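Local atomic coordinates of uncharacterized protein (Legionella pneumophila subsp. pneumophila, PDB entry 5DGG), a protein that probably acts as a cysteine protease that removes ubiquitin and serves as a Legionella metaeffector, the chain being the central, protease-like part of a longer protein. Residues A[137-140]-A[141-145]; A[40-43]-A[44-48]; A[149-152]-A[153-156]; A[16-20]-A[21-25]; A[98-101]-A[102-106]. One frame throughout, in Å; residues are numbered along the deposited sequence.

Contact 1 of 5, residues A[137-140]-A[141-145]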
# COMPACT_ATOMS: atom_id res chain seq x y z
N CYS A 137 2.14 -5.91 1.19
CA CYS A 137 1.02 -6.65 0.62
C CYS A 137 0.04 -7.07 1.68
O CYS A 137 -1.20 -6.84 1.58
CB CYS A 137 1.48 -7.88 -0.15
SG CYS A 137 2.08 -7.51 -1.80
N ALA A 138 0.59 -7.61 2.77
CA ALA A 138 -0.26 -8.08 3.85
C ALA A 138 -0.93 -6.92 4.56
O ALA A 138 -2.11 -6.98 4.93
CB ALA A 138 0.53 -8.91 4.83
N TYR A 139 -0.19 -5.85 4.79
CA TYR A 139 -0.78 -4.65 5.42
C TYR A 139 -1.93 -4.05 4.56
O TYR A 139 -2.95 -3.56 5.11
CB TYR A 139 0.30 -3.64 5.81
CG TYR A 139 -0.17 -2.50 6.72
CD1 TYR A 139 -0.24 -2.66 8.07
CD2 TYR A 139 -0.55 -1.26 6.18
CE1 TYR A 139 -0.71 -1.67 8.91
CE2 TYR A 139 -0.99 -0.23 7.00
CZ TYR A 139 -1.07 -0.44 8.38
OH TYR A 139 -1.48 0.52 9.24
N SER A 140 -1.74 -4.09 3.23
CA SER A 140 -2.72 -3.63 2.31
C SER A 140 -4.03 -4.47 2.40
O SER A 140 -5.16 -3.95 2.29
CB SER A 140 -2.15 -3.63 0.89
OG SER A 140 -1.08 -2.69 0.77
N HIS A 141 -3.89 -5.77 2.54
CA HIS A 141 -5.03 -6.63 2.83
C HIS A 141 -5.69 -6.24 4.17
O HIS A 141 -6.90 -6.14 4.26
CB HIS A 141 -4.58 -8.08 2.81
CG HIS A 141 -4.41 -8.64 1.43
ND1 HIS A 141 -5.46 -9.12 0.69
CD2 HIS A 141 -3.33 -8.72 0.64
CE1 HIS A 141 -5.03 -9.50 -0.49
NE2 HIS A 141 -3.74 -9.27 -0.55
N LYS A 142 -4.90 -6.00 5.21
CA LYS A 142 -5.44 -5.56 6.46
C LYS A 142 -6.25 -4.28 6.30
O LYS A 142 -7.36 -4.16 6.86
CB LYS A 142 -4.32 -5.32 7.45
CG LYS A 142 -4.81 -4.75 8.78
CD LYS A 142 -3.67 -4.39 9.72
CE LYS A 142 -4.25 -4.28 11.13
NZ LYS A 142 -3.23 -3.83 12.10
N LYS A 143 -5.71 -3.33 5.52
CA LYS A 143 -6.47 -2.10 5.27
C LYS A 143 -7.76 -2.33 4.49
O LYS A 143 -8.78 -1.67 4.73
CB LYS A 143 -5.62 -1.01 4.59
CG LYS A 143 -4.43 -0.54 5.36
CD LYS A 143 -4.64 -0.00 6.74
CE LYS A 143 -5.56 1.18 6.82
NZ LYS A 143 -5.39 1.82 8.18
N MET A 144 -7.71 -3.25 3.54
CA MET A 144 -8.84 -3.63 2.75
C MET A 144 -10.00 -4.03 3.66
O MET A 144 -11.13 -3.51 3.53
CB MET A 144 -8.45 -4.77 1.83
CG MET A 144 -9.35 -4.97 0.67
SD MET A 144 -9.19 -3.67 -0.59
CE MET A 144 -10.54 -4.30 -1.57
N LYS A 145 -9.70 -4.89 4.62
CA LYS A 145 -10.68 -5.29 5.65
C LYS A 145 -11.13 -4.10 6.50
O LYS A 145 -12.35 -3.86 6.67
CB LYS A 145 -10.06 -6.38 6.54
CG LYS A 145 -10.98 -6.95 7.63
CD LYS A 145 -10.21 -7.94 8.50
CE LYS A 145 -11.12 -8.73 9.42
NZ LYS A 145 -10.36 -9.84 10.05
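Tyr139 and Lys143, one helical turn apart on helix 132-146, run side by side in the same direction. The lysine carries the closer packing: chi1 of -61° sets Lys143 CG beside its backbone N, 3.4 Å from Tyr139 O, and bends at chi2 and chi3 then fold the chain along the phenol, with Lys143 CD 3.7 Å from Tyr139 CE2. Both polar ends reach Glu84, through a hydrogen bond from the Tyr139 OH and a salt bridge from Lys143 NZ, which also pairs with Glu146. Lys142, the partly exposed one, takes the looser side. With CG anti to its N (chi1 175°) and an extended chain beyond, its CD comes only to 4.1 Å from Tyr139 CE1, and its amine goes on to a long, weak ion pair with Asp163. Further round, His141 turns a ring edge to the backbone, with CD2 3.0 Å from Cys137 O, while that same oxygen takes the His141 N-H at 3.1 Å. The neighbouring ring nitrogen, NE2, is hydrogen-bonded to Leu14 O. In the backbone, Ser140 O receives the Met144 N-H at 2.9 Å. The buried lysine therefore has its charge answered by two carboxylates, and sharing Glu84 with the phenol should favour a charged amine and an ionised glutamate.

Contact 2 of 5, residues A[40-43]-A[44-48]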
# COMPACT_ATOMS: atom_id res chain seq x y z
N ILE A 40 -1.13 10.42 -12.92
CA ILE A 40 -1.81 11.61 -12.39
C ILE A 40 -3.27 11.59 -12.80
O ILE A 40 -4.15 11.87 -11.99
CB ILE A 40 -1.19 12.94 -12.90
CG1 ILE A 40 0.23 13.11 -12.41
CG2 ILE A 40 -1.99 14.16 -12.44
CD1 ILE A 40 0.40 13.02 -10.94
N GLU A 41 -3.55 11.22 -14.05
CA GLU A 41 -4.91 11.36 -14.55
C GLU A 41 -5.84 10.33 -13.91
O GLU A 41 -6.98 10.65 -13.51
CB GLU A 41 -4.94 11.36 -16.08
CG GLU A 41 -4.46 12.72 -16.64
CD GLU A 41 -4.65 12.88 -18.13
OE1 GLU A 41 -3.87 12.26 -18.85
OE2 GLU A 41 -5.54 13.65 -18.60
N THR A 42 -5.35 9.13 -13.78
CA THR A 42 -6.10 8.08 -13.11
C THR A 42 -6.27 8.40 -11.62
O THR A 42 -7.38 8.29 -11.09
CB THR A 42 -5.51 6.67 -13.33
OG1 THR A 42 -6.36 5.70 -12.70
CG2 THR A 42 -4.13 6.52 -12.75
N LEU A 43 -5.23 8.87 -10.98
CA LEU A 43 -5.33 9.14 -9.56
C LEU A 43 -6.24 10.38 -9.33
O LEU A 43 -7.10 10.39 -8.43
CB LEU A 43 -3.92 9.28 -8.97
CG LEU A 43 -3.82 9.79 -7.53
CD1 LEU A 43 -4.40 8.79 -6.57
CD2 LEU A 43 -2.38 10.10 -7.18
N ALA A 44 -6.13 11.39 -10.20
CA ALA A 44 -6.97 12.58 -10.06
C ALA A 44 -8.43 12.19 -10.28
O ALA A 44 -9.33 12.57 -9.50
CB ALA A 44 -6.55 13.65 -11.04
N SER A 45 -8.68 11.37 -11.29
CA SER A 45 -10.03 10.94 -11.52
C SER A 45 -10.67 10.27 -10.29
O SER A 45 -11.82 10.52 -9.97
CB SER A 45 -10.09 10.01 -12.71
OG SER A 45 -11.38 9.52 -12.76
N ASP A 46 -9.91 9.41 -9.62
CA ASP A 46 -10.37 8.71 -8.41
C ASP A 46 -10.47 9.65 -7.21
O ASP A 46 -11.44 9.60 -6.46
CB ASP A 46 -9.40 7.58 -8.09
CG ASP A 46 -9.47 6.45 -9.10
OD1 ASP A 46 -10.50 6.30 -9.79
OD2 ASP A 46 -8.49 5.70 -9.15
N VAL A 47 -9.50 10.54 -7.05
CA VAL A 47 -9.54 11.53 -6.00
C VAL A 47 -10.83 12.31 -6.03
O VAL A 47 -11.41 12.55 -4.99
CB VAL A 47 -8.32 12.44 -6.02
CG1 VAL A 47 -8.55 13.70 -5.21
CG2 VAL A 47 -7.14 11.66 -5.46
N PHE A 48 -11.29 12.67 -7.22
CA PHE A 48 -12.42 13.54 -7.37
C PHE A 48 -13.69 12.79 -7.75
O PHE A 48 -14.70 13.41 -8.09
CB PHE A 48 -12.10 14.70 -8.35
CG PHE A 48 -11.08 15.65 -7.81
CD1 PHE A 48 -11.38 16.47 -6.75
CD2 PHE A 48 -9.77 15.68 -8.33
CE1 PHE A 48 -10.44 17.31 -6.24
CE2 PHE A 48 -8.82 16.52 -7.81
CZ PHE A 48 -9.16 17.36 -6.78
O HOH W 1 -8.49 3.83 -10.74
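Ile40 O receives the N-H of Ala44 at 2.7 Å, the shortest of the four backbone bonds that close this turn of helix 33-47. Ala44 CB also stands only 3.1 Å from Ile40 O, so a methyl lies against a carbonyl that is already engaged. One turn on, Val47 N bonds to Leu43 O at 2.8 Å, a bond that is straight at the hydrogen (166°) and also arrives almost in line with the carbonyl, and Val47 CG2 crowds that oxygen at 3.2 Å. Leu43 carries the apolar side: CG stands anti to its backbone N (chi1 170°), and its CD1 branch crosses Val47 CG2 at 4.1 Å. The other branch of the valine, CG1, lies 3.8 Å above the centre of one face of the Phe48 ring, where the chain leaves helical geometry. The polar flank is less certain. Asp46 and Thr42 point the same way, and a water gives a hydrogen to Asp46 OD2; its link to Thr42 OG1 is weak and rests on one of two deposited conformers. Lys71 gathers the last carbonyls, those of Asp46 and Val47. The helix is the crossover of a beta-alpha-beta unit: Leu43 and Val47 lie on Ile55 of strand 54-60, Leu43 also on Met25 of strand 22-29, and Ile40 and Leu43 meet Leu104 of helix 98-108.

Contact 3 of 5, residues A[149-152]-A[153-156]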
# COMPACT_ATOMS: atom_id res chain seq x y z
N ALA A 149 -14.13 -3.77 3.15
CA ALA A 149 -14.26 -4.59 1.96
C ALA A 149 -14.96 -5.89 2.36
O ALA A 149 -14.89 -6.29 3.52
CB ALA A 149 -12.89 -4.92 1.39
N PRO A 150 -15.61 -6.54 1.41
CA PRO A 150 -16.32 -7.78 1.73
C PRO A 150 -15.37 -8.94 1.85
O PRO A 150 -14.35 -8.97 1.19
CB PRO A 150 -17.26 -7.98 0.53
CG PRO A 150 -16.64 -7.22 -0.59
CD PRO A 150 -15.78 -6.13 0.00
N GLU A 151 -15.76 -9.90 2.68
CA GLU A 151 -14.98 -11.09 3.00
C GLU A 151 -14.13 -11.74 1.88
O GLU A 151 -12.99 -12.17 2.14
CB GLU A 151 -15.93 -12.15 3.59
CG GLU A 151 -15.31 -12.97 4.71
CD GLU A 151 -16.36 -13.67 5.54
OE1 GLU A 151 -17.10 -14.52 4.98
OE2 GLU A 151 -16.44 -13.36 6.75
N GLY A 152 -14.65 -11.83 0.66
CA GLY A 152 -13.86 -12.40 -0.44
C GLY A 152 -12.77 -11.51 -1.06
O GLY A 152 -11.99 -11.98 -1.88
N SER A 153 -12.71 -10.24 -0.68
CA SER A 153 -11.88 -9.25 -1.39
C SER A 153 -10.53 -9.03 -0.72
O SER A 153 -9.72 -8.21 -1.20
CB SER A 153 -12.59 -7.90 -1.43
OG SER A 153 -13.86 -8.03 -2.03
N TYR A 154 -10.31 -9.69 0.40
CA TYR A 154 -9.03 -9.63 1.08
C TYR A 154 -8.68 -11.03 1.57
O TYR A 154 -9.55 -11.91 1.61
CB TYR A 154 -9.09 -8.68 2.27
CG TYR A 154 -10.15 -8.97 3.32
CD1 TYR A 154 -9.92 -9.92 4.32
CD2 TYR A 154 -11.36 -8.29 3.33
CE1 TYR A 154 -10.88 -10.19 5.27
CE2 TYR A 154 -12.32 -8.54 4.30
CZ TYR A 154 -12.08 -9.50 5.27
OH TYR A 154 -13.00 -9.79 6.26
N ASN A 155 -7.42 -11.20 2.00
CA ASN A 155 -6.82 -12.50 2.19
C ASN A 155 -6.56 -12.64 3.68
O ASN A 155 -5.56 -12.15 4.18
CB ASN A 155 -5.51 -12.60 1.42
CG ASN A 155 -4.90 -13.99 1.48
OD1 ASN A 155 -4.82 -14.61 2.53
ND2 ASN A 155 -4.45 -14.46 0.34
N PRO A 156 -7.46 -13.33 4.39
CA PRO A 156 -7.35 -13.36 5.85
C PRO A 156 -6.08 -14.03 6.33
O PRO A 156 -5.56 -13.69 7.39
CB PRO A 156 -8.58 -14.19 6.28
CG PRO A 156 -9.47 -14.24 5.11
CD PRO A 156 -8.63 -14.06 3.89
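Tyr154 turns its ring back over the segment 149-152 and meets it in two different ways. Over one face lies Glu151 O, 4.1 Å above the plane at its centre; at the edge, in the ring plane, Ala149 O comes within 3.5 Å of Tyr154 CE2. The torsion behind this is an uncommon one for tyrosine: chi1 of 57° sets CG between the backbone N and the carbonyl carbon, folding the ring back across its own chain instead of letting it swing out. Ala149 CB fills in beside Tyr154 CD2 at 4.2 Å, and the hydroxyl end reaches the Glu151 backbone, Tyr154 OH lying 4.0 Å from Glu151 CA.

Ser153 faces a different partner, the Pro150 ring. Its OG stands beside its own backbone N and comes up to Pro150 CG at 3.2 Å, a polar atom laid against the pyrrolidine. Here the chain doubles back in a tight turn from Pro150 to Ser153, closed by the Ser153 N-H to Pro150 O at 2.8 Å and 162°. Ser153 OG gives Pro150 O a second, weak bond at 3.4 Å.

This turn lies in the link between helix 132-146 and helix 156-165. Tyr154 also rests on His141 and Lys145 of the first helix, and Asn155 is the N-cap of the second, its OD1 taking Leu158 N and its ND2 meeting Glu179. The chemistry is that of a surface turn held mainly by one firm backbone bond, with an aromatic ring lying among carbonyls: the oxygen at its hydrogen-bearing edge should be mildly favourable, while the one over its face probably brings little electrostatic gain.

Contact 4 of 5, residues A[16-20]-A[21-25]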
# COMPACT_ATOMS: atom_id res chain seq x y z
N PRO A 16 -4.31 -6.68 -2.84
CA PRO A 16 -5.78 -6.67 -3.01
C PRO A 16 -6.12 -5.90 -4.28
O PRO A 16 -5.29 -5.12 -4.77
CB PRO A 16 -6.30 -5.90 -1.78
CG PRO A 16 -5.12 -5.17 -1.25
CD PRO A 16 -3.87 -5.89 -1.67
N LYS A 17 -7.30 -6.15 -4.82
CA LYS A 17 -7.76 -5.55 -6.05
C LYS A 17 -8.84 -4.56 -5.70
O LYS A 17 -9.54 -4.75 -4.70
CB LYS A 17 -8.40 -6.61 -6.98
CG LYS A 17 -7.52 -7.81 -7.31
CD LYS A 17 -6.32 -7.40 -8.13
CE LYS A 17 -5.09 -8.25 -7.81
NZ LYS A 17 -3.84 -7.45 -8.00
N SER A 18 -9.01 -3.54 -6.54
CA SER A 18 -10.05 -2.56 -6.38
C SER A 18 -11.38 -3.25 -6.28
O SER A 18 -11.65 -4.22 -7.00
CB SER A 18 -10.12 -1.61 -7.56
OG SER A 18 -8.87 -0.97 -7.75
N GLN A 19 -12.22 -2.74 -5.40
CA GLN A 19 -13.60 -3.19 -5.35
C GLN A 19 -14.48 -2.09 -4.76
O GLN A 19 -14.23 -1.61 -3.67
CB GLN A 19 -13.76 -4.52 -4.60
CG GLN A 19 -14.81 -5.50 -5.20
CD GLN A 19 -14.39 -6.23 -6.54
OE1 GLN A 19 -13.46 -7.04 -6.57
NE2 GLN A 19 -15.08 -5.92 -7.64
N GLY A 20 -15.45 -1.66 -5.54
CA GLY A 20 -16.40 -0.66 -5.12
C GLY A 20 -15.68 0.61 -4.72
O GLY A 20 -14.82 1.11 -5.46
N ARG A 21 -15.96 1.09 -3.51
CA ARG A 21 -15.44 2.40 -3.08
C ARG A 21 -13.94 2.38 -2.71
O ARG A 21 -13.38 3.39 -2.31
CB ARG A 21 -16.29 2.90 -1.92
CG ARG A 21 -16.33 2.02 -0.70
CD ARG A 21 -17.65 2.26 0.09
NE ARG A 21 -17.81 3.66 0.46
CZ ARG A 21 -17.44 4.21 1.63
NH1 ARG A 21 -16.94 3.48 2.63
NH2 ARG A 21 -17.62 5.50 1.83
N ILE A 22 -13.29 1.24 -2.84
CA ILE A 22 -11.87 1.11 -2.55
C ILE A 22 -11.13 0.90 -3.84
O ILE A 22 -11.37 -0.12 -4.56
CB ILE A 22 -11.57 -0.07 -1.61
CG1 ILE A 22 -12.33 0.07 -0.30
CG2 ILE A 22 -10.06 -0.22 -1.36
CD1 ILE A 22 -12.45 -1.21 0.50
N VAL A 23 -10.24 1.81 -4.17
CA VAL A 23 -9.36 1.61 -5.31
C VAL A 23 -7.97 1.19 -4.87
O VAL A 23 -7.41 1.80 -3.98
CB VAL A 23 -9.25 2.87 -6.16
CG1 VAL A 23 -8.17 2.77 -7.24
CG2 VAL A 23 -10.62 3.18 -6.76
N VAL A 24 -7.39 0.20 -5.56
CA VAL A 24 -6.04 -0.19 -5.34
C VAL A 24 -5.32 0.08 -6.65
O VAL A 24 -5.61 -0.53 -7.68
CB VAL A 24 -5.89 -1.67 -4.90
CG1 VAL A 24 -4.40 -2.01 -4.63
CG2 VAL A 24 -6.76 -1.96 -3.70
N MET A 25 -4.41 1.05 -6.62
CA MET A 25 -3.67 1.41 -7.82
C MET A 25 -2.51 0.45 -8.07
O MET A 25 -2.08 -0.25 -7.17
CB MET A 25 -3.06 2.78 -7.69
CG MET A 25 -3.97 3.76 -7.04
SD MET A 25 -3.88 5.38 -7.74
CE MET A 25 -5.02 4.88 -9.02
O HOH W 2 -6.47 -3.06 -8.40
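Ser18 and Val24 join the two arms of this hairpin through the serine side chain. Starting at Ser18 CB, the first neighbour is Ile22 O at 3.6 Å, an oxygen that also receives a C-H...O contact from Ser18 CA at 3.3 Å. One bond out, OG turns to the backbone N side (chi1 -57°), and this brings it to the Val24 N-H, which it accepts at 2.9 Å in an almost straight bond of 171°. The same OG passes Val23 CG1 at 3.8 Å. A water adds a second link between the arms, accepting the Ser18 N-H and giving a hydrogen to Val24 O.

Nearer the tip the backbone does the work. Gln19 N donates to Ile22 O at 2.9 Å, nearly along the carbonyl direction, and Ile22 N returns a bond to Gln19 O from well above the carbonyl plane. The two make a single antiparallel hydrogen-bonded pair round a type II' turn, with Gly20 at its second position; a positive phi of 58° there suits glycine. At the open end Val24 points at the other arm and lays CG1 3.2 Å from Pro16 O.

Strand 22-29 is outermost in the sheet and bonds to strand 54-60 through Val23 and Met25, and Arg21 just before it bonds to His53 and Tyr54. Pro16 and Ile22 pack on Met144 of helix 132-146. Since the bridge covers only one residue pair, a serine oxygen and a water take the place of strand partners beyond it, and the Val24 N-H and C=O on the hairpin side are both satisfied without a regular ladder.

Contact 5 of 5, residues A[98-101]-A[102-106]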
# COMPACT_ATOMS: atom_id res chain seq x y z
N ASP A 98 6.88 11.62 2.28
CA ASP A 98 6.03 12.80 2.54
C ASP A 98 5.99 13.72 1.33
O ASP A 98 4.92 14.05 0.82
CB ASP A 98 6.50 13.60 3.76
CG ASP A 98 6.28 12.89 5.08
OD1 ASP A 98 5.68 11.78 5.13
OD2 ASP A 98 6.76 13.40 6.13
N ASP A 99 7.16 14.10 0.82
CA ASP A 99 7.24 15.06 -0.28
C ASP A 99 6.71 14.48 -1.56
O ASP A 99 6.04 15.17 -2.30
CB ASP A 99 8.70 15.45 -0.55
CG ASP A 99 9.21 16.46 0.44
OD1 ASP A 99 8.46 17.42 0.76
OD2 ASP A 99 10.36 16.29 0.90
N TYR A 100 7.06 13.22 -1.77
CA TYR A 100 6.68 12.47 -2.95
C TYR A 100 5.19 12.43 -3.09
O TYR A 100 4.65 12.75 -4.16
CB TYR A 100 7.24 11.04 -2.91
CG TYR A 100 6.90 10.20 -4.13
CD1 TYR A 100 7.53 10.45 -5.36
CD2 TYR A 100 5.96 9.19 -4.07
CE1 TYR A 100 7.22 9.68 -6.47
CE2 TYR A 100 5.64 8.43 -5.18
CZ TYR A 100 6.30 8.68 -6.38
OH TYR A 100 6.02 7.98 -7.51
N VAL A 101 4.49 12.03 -2.02
CA VAL A 101 3.06 11.88 -2.11
C VAL A 101 2.33 13.22 -2.13
O VAL A 101 1.32 13.37 -2.85
CB VAL A 101 2.49 11.02 -0.95
CG1 VAL A 101 1.00 10.86 -1.16
CG2 VAL A 101 3.12 9.65 -0.98
N LEU A 102 2.80 14.17 -1.32
CA LEU A 102 2.25 15.49 -1.35
C LEU A 102 2.37 16.12 -2.76
O LEU A 102 1.43 16.72 -3.25
CB LEU A 102 2.95 16.39 -0.34
CG LEU A 102 2.51 16.24 1.11
CD1 LEU A 102 3.36 17.15 2.00
CD2 LEU A 102 1.02 16.54 1.27
N ASP A 103 3.49 15.92 -3.41
CA ASP A 103 3.66 16.42 -4.79
C ASP A 103 2.76 15.70 -5.77
O ASP A 103 2.20 16.32 -6.66
CB ASP A 103 5.10 16.36 -5.23
CG ASP A 103 5.96 17.36 -4.51
OD1 ASP A 103 5.59 17.81 -3.40
OD2 ASP A 103 7.05 17.69 -5.02
N LEU A 104 2.57 14.41 -5.59
CA LEU A 104 1.64 13.65 -6.41
C LEU A 104 0.23 14.16 -6.24
O LEU A 104 -0.48 14.43 -7.23
CB LEU A 104 1.75 12.20 -6.02
CG LEU A 104 1.02 11.09 -6.73
CD1 LEU A 104 1.19 11.22 -8.22
CD2 LEU A 104 1.64 9.82 -6.23
N LEU A 105 -0.19 14.32 -5.00
CA LEU A 105 -1.49 14.90 -4.74
C LEU A 105 -1.60 16.36 -5.29
O LEU A 105 -2.62 16.72 -5.90
CB LEU A 105 -1.83 14.83 -3.27
CG LEU A 105 -2.11 13.38 -2.82
CD1 LEU A 105 -2.29 13.38 -1.33
CD2 LEU A 105 -3.35 12.78 -3.45
N ASN A 106 -0.60 17.20 -5.08
CA ASN A 106 -0.65 18.52 -5.68
C ASN A 106 -0.78 18.48 -7.20
O ASN A 106 -1.56 19.22 -7.76
CB ASN A 106 0.54 19.39 -5.29
CG ASN A 106 0.29 20.85 -5.60
OD1 ASN A 106 -0.47 21.52 -4.89
ND2 ASN A 106 0.88 21.33 -6.69
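Asp98 begins helix 98-108: Asp98 O accepts the Leu102 N-H at 3.0 Å, and Leu102 CG packs against Asp98 O at 3.3 Å. Its carboxylate turns elsewhere, OD1 bonding to His119. Next, Asp99 O accepts the Asp103 N-H at 2.9 Å but also has Asp103 OD1 just 2.9 Å away, two acceptors with no bond between them, probably a somewhat repulsive approach; with chi1 at -70° the Asp103 carboxylate stays beside its backbone N, which keeps it close to this carbonyl. The two aspartate carboxylates keep further apart, 5.1 Å between their OD1 atoms, on the solvent side, where each would probably weaken the acidity of the other. The helix is the crossover of a beta-alpha-beta unit between strands 81-86 and 115-120, and its inner side lies on the sheet, Leu102 on Val115 and Ile117. The Tyr100 side chain packs on Ala36 of helix 33-47 and Leu28 of strand 22-29, and its CE2 meets Leu104 CD2 obliquely at a loose 4.4 Å. Last comes Val101, which packs on Leu83 and Leu85 and whose O takes the Leu105 N-H at 2.8 Å and 174°. The two side chains lie alongside each other, pointing the same way, Val101 CG1 4.1 Å from Leu105 CD1.

How the contacts relate
Contact 1 is the buried one; contacts 2, 4 and 5 are partly buried and contact 3 lies at the surface. Contacts 1, 3 and 4 form one group: Met144 of contact 1 packs on Ile22 of contact 4, and Ile22 touches Ala149 of contact 3. Contacts 2 and 5 are turns of the two crossover helices and meet through Leu104 against Ile40 and Leu43, while contact 2 also reaches contact 4 by way of Met25. Chemistry follows place: paired charge in the interior, leucine and valine against the sheet with acids outside, a serine hydroxyl and a water completing the hairpin, and a backbone-closed turn with a tyrosine among carbonyls at the surface.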